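Local atomic coordinates of transcriptional regulator fur family (Xanthomonas campestris pv. campestris, PDB entry 7DH7), a protein that probably acts as a zinc-dependent repressor of the Fur family, binding zinc and the control regions of target genes, including those for zinc uptake. Residues S36-R41 against N93-K98; A47-L52 against R85-L90; H97-V102 against H127-L132; F120-R125 against T156-G161. One frame throughout, in Å; residues are numbered along the deposited sequence.

Overall arrangement
Interactions 1 and 2 belong to the helical half, probably the DNA-binding one; interactions 3 and 4 lie in the mixed sheet. Interaction 2 is a buried, purely apolar crossing of helices 44-55 and 80-92, whereas interaction 1, only partly buried, joins helix ends through an arginine, a carbonyl and two waters. Interaction 1 touches interaction 2 where Phe95 follows helix 80-92. Strand 96-99 is shared by interactions 1 and 3. Both sheet contacts pair parallel strands by backbone bonds, but interaction 3 opens onto solvent at one end, while interaction 4 is buried and continues the sheet into the second subunit. His97 and Glu158 bind each other, joining interactions 3 and 4.

Interaction 1 (S36-R41 against N93-K98); sequences SERGLR and NGFVHK
Arg38, on the last turn of helix 24-38, and Leu40 just beyond it meet Asn93 and Phe95 at the Schellman motif that ends helix 80-92, with Gly94 at positive phi as its C-prime residue. Two helix ends of what is probably the winged-helix DNA-binding domain are thus joined. The direct polar link is Arg38 NH1 to Asn93 O, 3.0 Å, with an N-H...O angle of 152°; the donor lies in the carbonyl plane, on a lone pair, and the oxygen sits at the guanidinium edge. Two waters extend it. One accepts from Arg38 NH1 and donates to Asn93 OD1 at 2.6 Å; the other accepts from Arg38 NH2 and donates to Asn93 O, which therefore receives two hydrogens. Asn93 ND2 turns to Phe89 O and to Arg38 O of the second subunit. The arginine chain, extended from CG to NE, brings one face of its guanidinium against Phe95 CZ and CE1, off centre, with the planes 29° apart and Arg38 NH2 3.6 Å from Phe95 CE1. On the ring's face, Asn93 O stands above the centre. Leu40 brings both methyls against the Asn93 amide, CD1 lying 3.3 Å from Asn93 OD1. Its apolar contact is at the edge of the Phe95 ring, where Leu40 CD1 is 4.4 Å from Phe95 CE2.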
loop_
_atom_site.group_PDB
_atom_site.type_symbol
_atom_site.label_atom_id
_atom_site.label_comp_id
_atom_site.label_asym_id
_atom_site.label_seq_id
_atom_site.Cartn_x
_atom_site.Cartn_y
_atom_site.Cartn_z
ATOM N N SER C 36 9.724 -2.863 9.923
ATOM C CA SER C 36 11.165 -2.659 9.951
ATOM C C SER C 36 11.665 -2.016 8.662
ATOM O O SER C 36 12.510 -1.112 8.701
ATOM C CB SER C 36 11.873 -3.981 10.205
ATOM O OG SER C 36 11.689 -4.395 11.552
ATOM N N GLU C 37 11.173 -2.488 7.519
ATOM C CA GLU C 37 11.651 -1.937 6.256
ATOM C C GLU C 37 11.038 -0.575 5.940
ATOM O O GLU C 37 11.664 0.229 5.244
ATOM C CB GLU C 37 11.429 -2.951 5.114
ATOM C CG GLU C 37 10.059 -2.970 4.446
ATOM C CD GLU C 37 10.095 -3.501 2.991
ATOM O OE1 GLU C 37 11.190 -3.818 2.479
ATOM O OE2 GLU C 37 9.022 -3.596 2.350
ATOM N N ARG C 38 9.879 -0.254 6.504
ATOM C CA ARG C 38 9.217 1.008 6.213
ATOM C C ARG C 38 9.581 2.157 7.141
ATOM O O ARG C 38 9.325 3.304 6.765
ATOM C CB ARG C 38 7.694 0.839 6.275
ATOM C CG ARG C 38 7.125 -0.047 5.166
ATOM C CD ARG C 38 5.609 -0.089 5.302
ATOM N NE ARG C 38 5.010 -1.207 4.584
ATOM C CZ ARG C 38 3.713 -1.318 4.373
ATOM N NH1 ARG C 38 2.894 -0.362 4.807
ATOM N NH2 ARG C 38 3.237 -2.377 3.739
ATOM N N GLY C 39 10.106 1.894 8.356
ATOM C CA GLY C 39 10.234 2.949 9.349
ATOM C C GLY C 39 9.017 3.126 10.244
ATOM O O GLY C 39 8.613 4.258 10.532
ATOM N N LEU C 40 8.397 2.028 10.684
ATOM C CA LEU C 40 7.202 2.087 11.526
ATOM C C LEU C 40 7.445 1.369 12.849
ATOM O O LEU C 40 8.175 0.377 12.910
ATOM C CB LEU C 40 5.986 1.455 10.813
ATOM C CG LEU C 40 5.422 2.168 9.570
ATOM C CD1 LEU C 40 4.473 1.242 8.906
ATOM C CD2 LEU C 40 4.686 3.442 9.942
ATOM N N ARG C 41 6.820 1.869 13.909
ATOM C CA ARG C 41 6.882 1.237 15.222
ATOM C C ARG C 41 5.662 0.354 15.453
ATOM O O ARG C 41 4.515 0.819 15.371
ATOM C CB ARG C 41 6.932 2.284 16.333
ATOM C CG ARG C 41 8.306 2.761 16.708
ATOM C CD ARG C 41 8.160 3.816 17.776
ATOM N NE ARG C 41 7.250 3.382 18.831
ATOM C CZ ARG C 41 6.911 4.137 19.867
ATOM N NH1 ARG C 41 7.407 5.361 19.977
ATOM N NH2 ARG C 41 6.083 3.674 20.788
ATOM N N ASN C 93 -1.668 2.275 7.147
ATOM C CA ASN C 93 -0.524 1.578 6.585
ATOM C C ASN C 93 -0.915 0.383 5.737
ATOM O O ASN C 93 -0.024 -0.329 5.261
ATOM C CB ASN C 93 0.416 1.164 7.702
ATOM C CG ASN C 93 1.206 2.325 8.207
ATOM O OD1 ASN C 93 1.994 2.903 7.460
ATOM N ND2 ASN C 93 0.958 2.728 9.451
ATOM N N GLY C 94 -2.219 0.177 5.503
ATOM C CA GLY C 94 -2.703 -0.826 4.566
ATOM C C GLY C 94 -2.665 -2.263 5.043
ATOM O O GLY C 94 -2.837 -3.172 4.225
ATOM N N PHE C 95 -2.410 -2.509 6.332
ATOM C CA PHE C 95 -2.441 -3.874 6.857
ATOM C C PHE C 95 -3.852 -4.330 7.191
ATOM O O PHE C 95 -4.097 -5.535 7.305
ATOM C CB PHE C 95 -1.587 -3.993 8.125
ATOM C CG PHE C 95 -0.181 -3.492 7.967
ATOM C CD1 PHE C 95 0.666 -4.038 7.011
ATOM C CD2 PHE C 95 0.303 -2.474 8.790
ATOM C CE1 PHE C 95 1.953 -3.585 6.891
ATOM C CE2 PHE C 95 1.572 -2.025 8.669
ATOM C CZ PHE C 95 2.407 -2.576 7.729
ATOM N N VAL C 96 -4.766 -3.388 7.377
ATOM C CA VAL C 96 -6.146 -3.662 7.751
ATOM C C VAL C 96 -7.030 -2.712 6.955
ATOM O O VAL C 96 -6.687 -1.534 6.800
ATOM C CB VAL C 96 -6.349 -3.481 9.273
ATOM C CG1 VAL C 96 -7.837 -3.454 9.633
ATOM C CG2 VAL C 96 -5.583 -4.560 10.057
ATOM N N HIS C 97 -8.145 -3.228 6.425
ATOM C CA HIS C 97 -9.158 -2.434 5.742
ATOM C C HIS C 97 -10.477 -2.486 6.499
ATOM O O HIS C 97 -10.753 -3.426 7.250
ATOM C CB HIS C 97 -9.421 -2.926 4.309
ATOM C CG HIS C 97 -8.183 -3.281 3.560
ATOM N ND1 HIS C 97 -7.129 -2.407 3.423
ATOM C CD2 HIS C 97 -7.831 -4.409 2.898
ATOM C CE1 HIS C 97 -6.172 -2.988 2.719
ATOM N NE2 HIS C 97 -6.580 -4.196 2.376
ATOM N N LYS C 98 -11.295 -1.462 6.285
ATOM C CA LYS C 98 -12.647 -1.426 6.814
ATOM C C LYS C 98 -13.565 -1.890 5.690
ATOM O O LYS C 98 -13.694 -1.208 4.670
ATOM C CB LYS C 98 -13.027 -0.032 7.305
ATOM C CG LYS C 98 -14.387 -0.012 7.998
ATOM C CD LYS C 98 -14.858 1.383 8.403
ATOM C CE LYS C 98 -16.089 1.257 9.309
ATOM N NZ LYS C 98 -16.769 2.544 9.670
HETATM O O HOH W 1 3.292 2.595 5.179
HETATM O O HOH W 2 0.486 -2.296 3.651
#

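Interaction 2 (A47-L52 against R85-L90). With PO4 (phosphate ion), chain J.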
loop_
_atom_site.group_PDB
_atom_site.type_symbol
_atom_site.label_atom_id
_atom_site.label_comp_id
_atom_site.label_asym_id
_atom_site.label_seq_id
_atom_site.Cartn_x
_atom_site.Cartn_y
_atom_site.Cartn_z
ATOM N N ALA C 47 0.473 -4.462 17.793
ATOM C CA ALA C 47 0.578 -5.906 17.579
ATOM C C ALA C 47 -0.649 -6.640 18.128
ATOM O O ALA C 47 -1.150 -7.584 17.497
ATOM C CB ALA C 47 1.873 -6.437 18.206
ATOM N N ASN C 48 -1.182 -6.186 19.265
ATOM C CA ASN C 48 -2.379 -6.795 19.859
ATOM C C ASN C 48 -3.589 -6.724 18.919
ATOM O O ASN C 48 -4.258 -7.739 18.658
ATOM C CB ASN C 48 -2.673 -6.094 21.192
ATOM C CG ASN C 48 -3.691 -6.832 22.054
ATOM O OD1 ASN C 48 -4.233 -7.874 21.661
ATOM N ND2 ASN C 48 -3.958 -6.283 23.251
ATOM N N VAL C 49 -3.891 -5.536 18.396
ATOM C CA VAL C 49 -5.059 -5.385 17.527
ATOM C C VAL C 49 -4.866 -6.142 16.211
ATOM O O VAL C 49 -5.803 -6.765 15.690
ATOM C CB VAL C 49 -5.348 -3.888 17.296
ATOM C CG1 VAL C 49 -6.391 -3.690 16.196
ATOM C CG2 VAL C 49 -5.806 -3.228 18.612
ATOM N N LEU C 50 -3.645 -6.105 15.667
ATOM C CA LEU C 50 -3.295 -6.866 14.469
ATOM C C LEU C 50 -3.532 -8.363 14.663
ATOM O O LEU C 50 -4.189 -9.018 13.844
ATOM C CB LEU C 50 -1.824 -6.608 14.130
ATOM C CG LEU C 50 -1.189 -7.418 12.987
ATOM C CD1 LEU C 50 -1.725 -6.976 11.637
ATOM C CD2 LEU C 50 0.338 -7.309 13.028
ATOM N N ARG C 51 -2.971 -8.932 15.734
ATOM C CA ARG C 51 -3.153 -10.357 15.980
ATOM C C ARG C 51 -4.623 -10.706 16.195
ATOM O O ARG C 51 -5.100 -11.741 15.711
ATOM C CB ARG C 51 -2.312 -10.783 17.179
ATOM C CG ARG C 51 -2.551 -12.222 17.574
ATOM C CD ARG C 51 -1.460 -12.717 18.460
ATOM N NE ARG C 51 -0.199 -12.897 17.744
ATOM C CZ ARG C 51 0.033 -13.878 16.873
ATOM N NH1 ARG C 51 -0.918 -14.758 16.588
ATOM N NH2 ARG C 51 1.217 -13.983 16.279
ATOM N N LEU C 52 -5.365 -9.842 16.898
ATOM C CA LEU C 52 -6.796 -10.081 17.081
ATOM C C LEU C 52 -7.530 -10.105 15.748
ATOM O O LEU C 52 -8.374 -10.978 15.509
ATOM C CB LEU C 52 -7.395 -9.019 18.005
ATOM C CG LEU C 52 -7.038 -9.233 19.480
ATOM C CD1 LEU C 52 -7.571 -8.110 20.336
ATOM C CD2 LEU C 52 -7.569 -10.570 19.937
ATOM N N ARG C 85 -6.757 4.351 17.866
ATOM C CA ARG C 85 -5.574 4.878 17.193
ATOM C C ARG C 85 -4.705 3.747 16.650
ATOM O O ARG C 85 -4.145 3.856 15.550
ATOM C CB ARG C 85 -4.767 5.771 18.132
ATOM C CG ARG C 85 -5.311 7.194 18.262
ATOM C CD ARG C 85 -4.297 8.103 18.941
ATOM N NE ARG C 85 -4.173 7.829 20.373
ATOM C CZ ARG C 85 -4.986 8.330 21.304
ATOM N NH1 ARG C 85 -5.996 9.121 20.952
ATOM N NH2 ARG C 85 -4.795 8.037 22.584
ATOM N N ALA C 86 -4.582 2.646 17.402
ATOM C CA ALA C 86 -3.861 1.492 16.870
ATOM C C ALA C 86 -4.557 0.948 15.624
ATOM O O ALA C 86 -3.902 0.509 14.680
ATOM C CB ALA C 86 -3.736 0.406 17.942
ATOM N N LEU C 87 -5.887 0.970 15.602
ATOM C CA LEU C 87 -6.588 0.519 14.408
ATOM C C LEU C 87 -6.369 1.489 13.247
ATOM O O LEU C 87 -6.215 1.062 12.096
ATOM C CB LEU C 87 -8.071 0.327 14.715
ATOM C CG LEU C 87 -8.999 -0.283 13.651
ATOM C CD1 LEU C 87 -8.596 -1.707 13.269
ATOM C CD2 LEU C 87 -10.455 -0.241 14.156
ATOM N N ASP C 88 -6.311 2.794 13.530
ATOM C CA ASP C 88 -6.062 3.748 12.451
ATOM C C ASP C 88 -4.655 3.567 11.901
ATOM O O ASP C 88 -4.449 3.670 10.691
ATOM C CB ASP C 88 -6.243 5.193 12.927
ATOM C CG ASP C 88 -7.679 5.515 13.399
ATOM O OD1 ASP C 88 -8.664 4.911 12.902
ATOM O OD2 ASP C 88 -7.801 6.390 14.290
ATOM N N PHE C 89 -3.683 3.302 12.786
ATOM C CA PHE C 89 -2.319 2.996 12.362
ATOM C C PHE C 89 -2.311 1.858 11.366
ATOM O O PHE C 89 -1.674 1.942 10.313
ATOM C CB PHE C 89 -1.445 2.625 13.571
ATOM C CG PHE C 89 -0.169 1.865 13.204
ATOM C CD1 PHE C 89 1.003 2.547 12.920
ATOM C CD2 PHE C 89 -0.147 0.477 13.147
ATOM C CE1 PHE C 89 2.175 1.868 12.572
ATOM C CE2 PHE C 89 1.010 -0.200 12.791
ATOM C CZ PHE C 89 2.184 0.499 12.503
ATOM N N LEU C 90 -3.002 0.770 11.702
ATOM C CA LEU C 90 -3.001 -0.397 10.833
ATOM C C LEU C 90 -3.714 -0.112 9.511
ATOM O O LEU C 90 -3.300 -0.622 8.461
ATOM C CB LEU C 90 -3.632 -1.586 11.554
ATOM C CG LEU C 90 -2.912 -2.135 12.801
ATOM C CD1 LEU C 90 -3.757 -3.198 13.485
ATOM C CD2 LEU C 90 -1.522 -2.701 12.487
HETATM P P PO4 J . -1.498 6.414 22.482
HETATM O O1 PO4 J . -0.817 5.296 23.237
HETATM O O2 PO4 J . -2.627 6.971 23.311
HETATM O O3 PO4 J . -0.516 7.525 22.200
HETATM O O4 PO4 J . -2.041 5.879 21.178
#
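Val49 holds CG1 anti to its backbone N (chi1 170°), which carries that methyl across to helix 80-92, while Leu90, with CG beside its own N and CD1 stretched away from CA (chi2 173°), sends CD1 to meet it. The two methyls meet at 3.8 Å, Val49 CG1 to Leu90 CD1. The same leucine methyl lies against the opposing helix backbone, 3.6 Å from Leu50 N, and touches Leu50 CB. The Leu87 side chain crosses that of Val49 at about a right angle, CD1 4.2 Å from Val49 CG1, and the other valine methyl, CG2, faces Ala86 CB. No hydrogen bond crosses: the segment axes come within 9.3 Å at a crossing angle of -69°, bridged by aliphatic side chains, with one methyl reaching the backbone. On the outer side of helix 80-92, the probable DNA-recognition helix of this winged-helix family, Arg85 holds a phosphate that probably came from the crystallisation liquor. Arg85 NE donates to O4 at 3.0 Å, nearly straight, and NH2 turns to O2 at a distance too short to trust. The buried side is closed by helix 24-38, whose Phe27, Val28 and Val31 pack on Leu50, and by strand 96-99, whose Val96 lies on both Leu87 and Leu90.

Interaction 3 (H97-V102 against H127-L132); sequences HKLESV and HSAVEL
Strands 96-99 and 128-131 pair in parallel in the mixed sheet, Lys98 beside Ser128 and Leu99 beside Ala129, and carry His97 and Glu131, which bind zinc in a structure of this protein together with Cys108 and His116; here the two side chains stand well apart. Three backbone bonds stitch the pair. Lys98 N gives to His127 O at 3.0 Å and Lys98 O accepts from Ala129 N at 2.7 Å, so Lys98 grips both sides of Ser128; Glu100 N gives to Ala129 O at 3.1 Å. The strands twist strongly, with 56° between their short axes, and beyond Ala129 they part, linked by a water that accepts from Ser101 N and gives a second hydrogen to Ala129 O. Side chains pack on the face of Leu99 and Ala129: the alanine methyl meets His97 CB at 3.8 Å, while the imidazole end turns away to bond Glu158 through NE2. The His127 ring also leads away from strand 96-99, its NE2 bonded to Glu37 of the second subunit. With CG anti to its N (chi1 -162°), Leu99 brings CD1 over Ala129 O, 3.6 Å away. The Leu99 and Glu131 side chains cross at about a right angle, and Leu99 CD2 stops 3.8 Å from Glu131 OE2.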
loop_
_atom_site.group_PDB
_atom_site.type_symbol
_atom_site.label_atom_id
_atom_site.label_comp_id
_atom_site.label_asym_id
_atom_site.label_seq_id
_atom_site.Cartn_x
_atom_site.Cartn_y
_atom_site.Cartn_z
ATOM N N HIS C 97 -8.145 -3.228 6.425
ATOM C CA HIS C 97 -9.158 -2.434 5.742
ATOM C C HIS C 97 -10.477 -2.486 6.499
ATOM O O HIS C 97 -10.753 -3.426 7.250
ATOM C CB HIS C 97 -9.421 -2.926 4.309
ATOM C CG HIS C 97 -8.183 -3.281 3.560
ATOM N ND1 HIS C 97 -7.129 -2.407 3.423
ATOM C CD2 HIS C 97 -7.831 -4.409 2.898
ATOM C CE1 HIS C 97 -6.172 -2.988 2.719
ATOM N NE2 HIS C 97 -6.580 -4.196 2.376
ATOM N N LYS C 98 -11.295 -1.462 6.285
ATOM C CA LYS C 98 -12.647 -1.426 6.814
ATOM C C LYS C 98 -13.565 -1.890 5.690
ATOM O O LYS C 98 -13.694 -1.208 4.670
ATOM C CB LYS C 98 -13.027 -0.032 7.305
ATOM C CG LYS C 98 -14.387 -0.012 7.998
ATOM C CD LYS C 98 -14.858 1.383 8.403
ATOM C CE LYS C 98 -16.089 1.257 9.309
ATOM N NZ LYS C 98 -16.769 2.544 9.670
ATOM N N LEU C 99 -14.172 -3.059 5.860
ATOM C CA LEU C 99 -15.066 -3.597 4.841
ATOM C C LEU C 99 -16.417 -2.909 4.981
ATOM O O LEU C 99 -17.165 -3.170 5.932
ATOM C CB LEU C 99 -15.173 -5.112 4.974
ATOM C CG LEU C 99 -15.701 -5.903 3.786
ATOM C CD1 LEU C 99 -14.856 -5.623 2.558
ATOM C CD2 LEU C 99 -15.735 -7.402 4.105
ATOM N N GLU C 100 -16.718 -2.018 4.035
ATOM C CA GLU C 100 -17.884 -1.145 4.150
ATOM C C GLU C 100 -19.180 -1.941 4.309
ATOM O O GLU C 100 -20.067 -1.551 5.081
ATOM C CB GLU C 100 -17.972 -0.236 2.922
ATOM C CG GLU C 100 -18.954 0.915 3.058
ATOM C CD GLU C 100 -20.408 0.493 2.871
ATOM O OE1 GLU C 100 -20.687 -0.390 2.023
ATOM O OE2 GLU C 100 -21.270 1.032 3.601
ATOM N N SER C 101 -19.317 -3.046 3.573
ATOM C CA SER C 101 -20.596 -3.745 3.529
ATOM C C SER C 101 -21.014 -4.218 4.915
ATOM O O SER C 101 -22.186 -4.097 5.291
ATOM C CB SER C 101 -20.521 -4.917 2.552
ATOM O OG SER C 101 -19.469 -5.800 2.909
ATOM N N VAL C 102 -20.073 -4.743 5.697
ATOM C CA VAL C 102 -20.381 -5.266 7.024
ATOM C C VAL C 102 -19.918 -4.329 8.127
ATOM O O VAL C 102 -20.004 -4.682 9.303
ATOM C CB VAL C 102 -19.804 -6.677 7.230
ATOM C CG1 VAL C 102 -20.525 -7.681 6.334
ATOM C CG2 VAL C 102 -18.306 -6.689 6.965
ATOM N N HIS C 127 -9.512 4.182 3.637
ATOM C CA HIS C 127 -9.207 2.759 3.961
ATOM C C HIS C 127 -10.481 1.901 3.978
ATOM O O HIS C 127 -10.440 0.817 4.512
ATOM C CB HIS C 127 -8.185 2.590 5.106
ATOM C CG HIS C 127 -7.193 3.697 5.163
ATOM N ND1 HIS C 127 -6.247 3.881 4.202
ATOM C CD2 HIS C 127 -7.148 4.779 5.954
ATOM C CE1 HIS C 127 -5.598 4.979 4.451
ATOM N NE2 HIS C 127 -6.129 5.542 5.510
ATOM N N SER C 128 -11.568 2.384 3.385
ATOM C CA SER C 128 -12.782 1.549 3.223
ATOM C C SER C 128 -12.533 0.638 2.032
ATOM O O SER C 128 -11.963 1.109 1.079
ATOM C CB SER C 128 -14.024 2.343 3.025
ATOM O OG SER C 128 -14.355 3.069 4.172
ATOM N N ALA C 129 -13.004 -0.593 2.107
ATOM C CA ALA C 129 -12.826 -1.587 1.039
ATOM C C ALA C 129 -14.159 -2.234 0.650
ATOM O O ALA C 129 -15.105 -2.172 1.406
ATOM C CB ALA C 129 -11.839 -2.633 1.447
ATOM N N VAL C 130 -14.185 -2.793 -0.542
ATOM C CA VAL C 130 -15.319 -3.538 -1.063
ATOM C C VAL C 130 -14.759 -4.702 -1.868
ATOM O O VAL C 130 -13.697 -4.588 -2.487
ATOM C CB VAL C 130 -16.241 -2.641 -1.919
ATOM C CG1 VAL C 130 -15.513 -2.135 -3.142
ATOM C CG2 VAL C 130 -17.511 -3.392 -2.318
ATOM N N GLU C 131 -15.451 -5.834 -1.838
ATOM C CA GLU C 131 -14.983 -6.976 -2.602
ATOM C C GLU C 131 -15.373 -6.826 -4.066
ATOM O O GLU C 131 -16.404 -6.237 -4.403
ATOM C CB GLU C 131 -15.537 -8.279 -2.027
ATOM C CG GLU C 131 -15.465 -8.336 -0.514
ATOM C CD GLU C 131 -15.950 -9.662 0.044
ATOM O OE1 GLU C 131 -15.840 -10.686 -0.661
ATOM O OE2 GLU C 131 -16.476 -9.669 1.177
ATOM N N LEU C 132 -14.504 -7.323 -4.941
ATOM C CA LEU C 132 -14.778 -7.374 -6.374
ATOM C C LEU C 132 -15.458 -8.703 -6.657
ATOM O O LEU C 132 -14.795 -9.732 -6.801
ATOM C CB LEU C 132 -13.490 -7.220 -7.174
ATOM C CG LEU C 132 -13.162 -5.765 -7.515
ATOM C CD1 LEU C 132 -11.701 -5.567 -7.906
ATOM C CD2 LEU C 132 -14.103 -5.293 -8.619
HETATM O O HOH W 3 -17.657 -3.505 1.369
HETATM O O HOH W 4 -17.712 -6.032 0.152
#

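Interaction 4 (F120-R125 against T156-G161); sequences FLICDR and TLEVHG. With ZN (zinc ion), chain I.
Glu158 OE2, near CD2 at the ring edge of Phe120 on the neighbouring strand, accepts hydrogen bonds from His97 NE2 and His109 N. Glu158 OE1 takes a hydrogen from His160 NE2 at 2.9 Å, on its anti lone pair, with the oxygen 20° out of the imidazole plane. Ile122 reaches across Glu158, its CD1 3.4 Å from Glu158 OE1, and Phe120 runs alongside, ring and carboxylate planes 57° apart. These residues share one face of a parallel strand pair, 120-123 with 158-161, at the edge of the chain's mixed sheet. The sheet runs on through residues 158-160 into an antiparallel strand of the second subunit, as suits the dimerisation domain of a Fur protein. Four bonds alternate along the pair: Val159 N to Phe120 O, Ile122 N to Val159 O at 2.8 Å, Gly161 N to Ile122 O, and Asp124 N to Gly161 O at 2.9 Å. On the other face Leu121 CD1 presses on Val159 CG1 at a tight 3.4 Å. Cys123, with SG anti to its N (chi1 177°), reaches from that face to a zinc ion 2.3 Å from SG, which Cys126 and Cys166 also bind; Arg125 N donates back to Cys123 SG.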
loop_
_atom_site.group_PDB
_atom_site.type_symbol
_atom_site.label_atom_id
_atom_site.label_comp_id
_atom_site.label_asym_id
_atom_site.label_seq_id
_atom_site.Cartn_x
_atom_site.Cartn_y
_atom_site.Cartn_z
ATOM N N PHE C 120 -9.979 -7.278 -3.124
ATOM C CA PHE C 120 -10.567 -6.071 -2.494
ATOM C C PHE C 120 -10.217 -4.825 -3.302
ATOM O O PHE C 120 -9.255 -4.837 -4.023
ATOM C CB PHE C 120 -10.002 -5.781 -1.103
ATOM C CG PHE C 120 -10.213 -6.797 -0.014
ATOM C CD1 PHE C 120 -11.445 -7.382 0.201
ATOM C CD2 PHE C 120 -9.184 -7.120 0.849
ATOM C CE1 PHE C 120 -11.631 -8.289 1.228
ATOM C CE2 PHE C 120 -9.368 -8.032 1.869
ATOM C CZ PHE C 120 -10.595 -8.613 2.061
ATOM N N LEU C 121 -11.042 -3.800 -3.172
ATOM C CA LEU C 121 -10.832 -2.478 -3.792
ATOM C C LEU C 121 -10.873 -1.459 -2.647
ATOM O O LEU C 121 -11.920 -1.361 -2.034
ATOM C CB LEU C 121 -11.975 -2.301 -4.786
ATOM C CG LEU C 121 -12.010 -0.998 -5.563
ATOM C CD1 LEU C 121 -10.674 -0.741 -6.233
ATOM C CD2 LEU C 121 -13.115 -1.045 -6.596
ATOM N N ILE C 122 -9.720 -0.876 -2.386
ATOM C CA ILE C 122 -9.535 -0.033 -1.193
ATOM C C ILE C 122 -9.271 1.407 -1.578
ATOM O O ILE C 122 -8.542 1.629 -2.489
ATOM C CB ILE C 122 -8.393 -0.627 -0.356
ATOM C CG1 ILE C 122 -8.642 -2.095 -0.031
ATOM C CG2 ILE C 122 -8.168 0.187 0.893
ATOM C CD1 ILE C 122 -7.723 -3.031 -0.714
ATOM N N CYS C 123 -9.956 2.315 -0.931
ATOM C CA CYS C 123 -9.614 3.731 -1.061
ATOM C C CYS C 123 -8.339 3.954 -0.221
ATOM O O CYS C 123 -8.314 3.575 0.948
ATOM C CB CYS C 123 -10.786 4.575 -0.603
ATOM S SG CYS C 123 -10.483 6.347 -0.639
ATOM N N ASP C 124 -7.353 4.644 -0.786
ATOM C CA ASP C 124 -6.047 4.895 -0.125
ATOM C C ASP C 124 -6.135 6.054 0.875
ATOM O O ASP C 124 -5.173 6.298 1.549
ATOM C CB ASP C 124 -4.892 4.857 -1.131
ATOM C CG ASP C 124 -4.667 6.068 -2.011
ATOM O OD1 ASP C 124 -5.275 7.094 -1.804
ATOM O OD2 ASP C 124 -3.838 5.958 -2.886
ATOM N N ARG C 125 -7.249 6.771 0.884
ATOM C CA ARG C 125 -7.479 7.899 1.804
ATOM C C ARG C 125 -8.356 7.482 2.998
ATOM O O ARG C 125 -7.978 7.791 4.093
ATOM C CB ARG C 125 -8.099 9.035 0.995
ATOM C CG ARG C 125 -8.243 10.332 1.767
ATOM C CD ARG C 125 -6.947 11.099 1.793
ATOM N NE ARG C 125 -6.564 11.267 0.416
ATOM C CZ ARG C 125 -6.805 12.361 -0.281
ATOM N NH1 ARG C 125 -7.411 13.382 0.293
ATOM N NH2 ARG C 125 -6.433 12.433 -1.544
ATOM N N THR C 156 -4.057 -13.097 -3.085
ATOM C CA THR C 156 -5.152 -12.465 -3.804
ATOM C C THR C 156 -4.829 -10.995 -4.058
ATOM O O THR C 156 -4.222 -10.316 -3.221
ATOM C CB THR C 156 -6.454 -12.622 -3.013
ATOM O OG1 THR C 156 -6.607 -13.997 -2.646
ATOM C CG2 THR C 156 -7.668 -12.202 -3.848
ATOM N N LEU C 157 -5.198 -10.516 -5.242
ATOM C CA LEU C 157 -4.874 -9.152 -5.620
ATOM C C LEU C 157 -5.678 -8.156 -4.794
ATOM O O LEU C 157 -6.801 -8.437 -4.350
ATOM C CB LEU C 157 -5.148 -8.928 -7.105
ATOM C CG LEU C 157 -4.295 -9.773 -8.037
ATOM C CD1 LEU C 157 -4.775 -9.581 -9.466
ATOM C CD2 LEU C 157 -2.838 -9.368 -7.893
ATOM N N GLU C 158 -5.083 -6.983 -4.583
ATOM C CA GLU C 158 -5.793 -5.812 -4.092
ATOM C C GLU C 158 -5.736 -4.728 -5.158
ATOM O O GLU C 158 -4.731 -4.595 -5.874
ATOM C CB GLU C 158 -5.202 -5.280 -2.777
ATOM C CG GLU C 158 -5.425 -6.181 -1.585
ATOM C CD GLU C 158 -5.145 -5.499 -0.255
ATOM O OE1 GLU C 158 -4.585 -4.377 -0.253
ATOM O OE2 GLU C 158 -5.497 -6.085 0.789
ATOM N N VAL C 159 -6.814 -3.958 -5.274
ATOM C CA VAL C 159 -6.855 -2.810 -6.167
ATOM C C VAL C 159 -6.978 -1.569 -5.310
ATOM O O VAL C 159 -7.808 -1.521 -4.394
ATOM C CB VAL C 159 -7.999 -2.912 -7.188
ATOM C CG1 VAL C 159 -7.981 -1.713 -8.135
ATOM C CG2 VAL C 159 -7.872 -4.206 -7.967
ATOM N N HIS C 160 -6.102 -0.609 -5.570
ATOM C CA HIS C 160 -6.049 0.631 -4.765
ATOM C C HIS C 160 -6.424 1.821 -5.628
ATOM O O HIS C 160 -5.890 1.957 -6.695
ATOM C CB HIS C 160 -4.709 0.804 -4.048
ATOM C CG HIS C 160 -4.393 -0.258 -3.064
ATOM N ND1 HIS C 160 -3.929 0.027 -1.831
ATOM C CD2 HIS C 160 -4.462 -1.596 -3.126
ATOM C CE1 HIS C 160 -3.721 -1.079 -1.176
ATOM N NE2 HIS C 160 -4.045 -2.076 -1.934
ATOM N N GLY C 161 -7.307 2.641 -5.095
ATOM C CA GLY C 161 -7.853 3.800 -5.789
ATOM C C GLY C 161 -8.308 4.859 -4.828
ATOM O O GLY C 161 -8.005 4.749 -3.641
HETATM ZN ZN ZN I . -12.260 7.196 0.475
#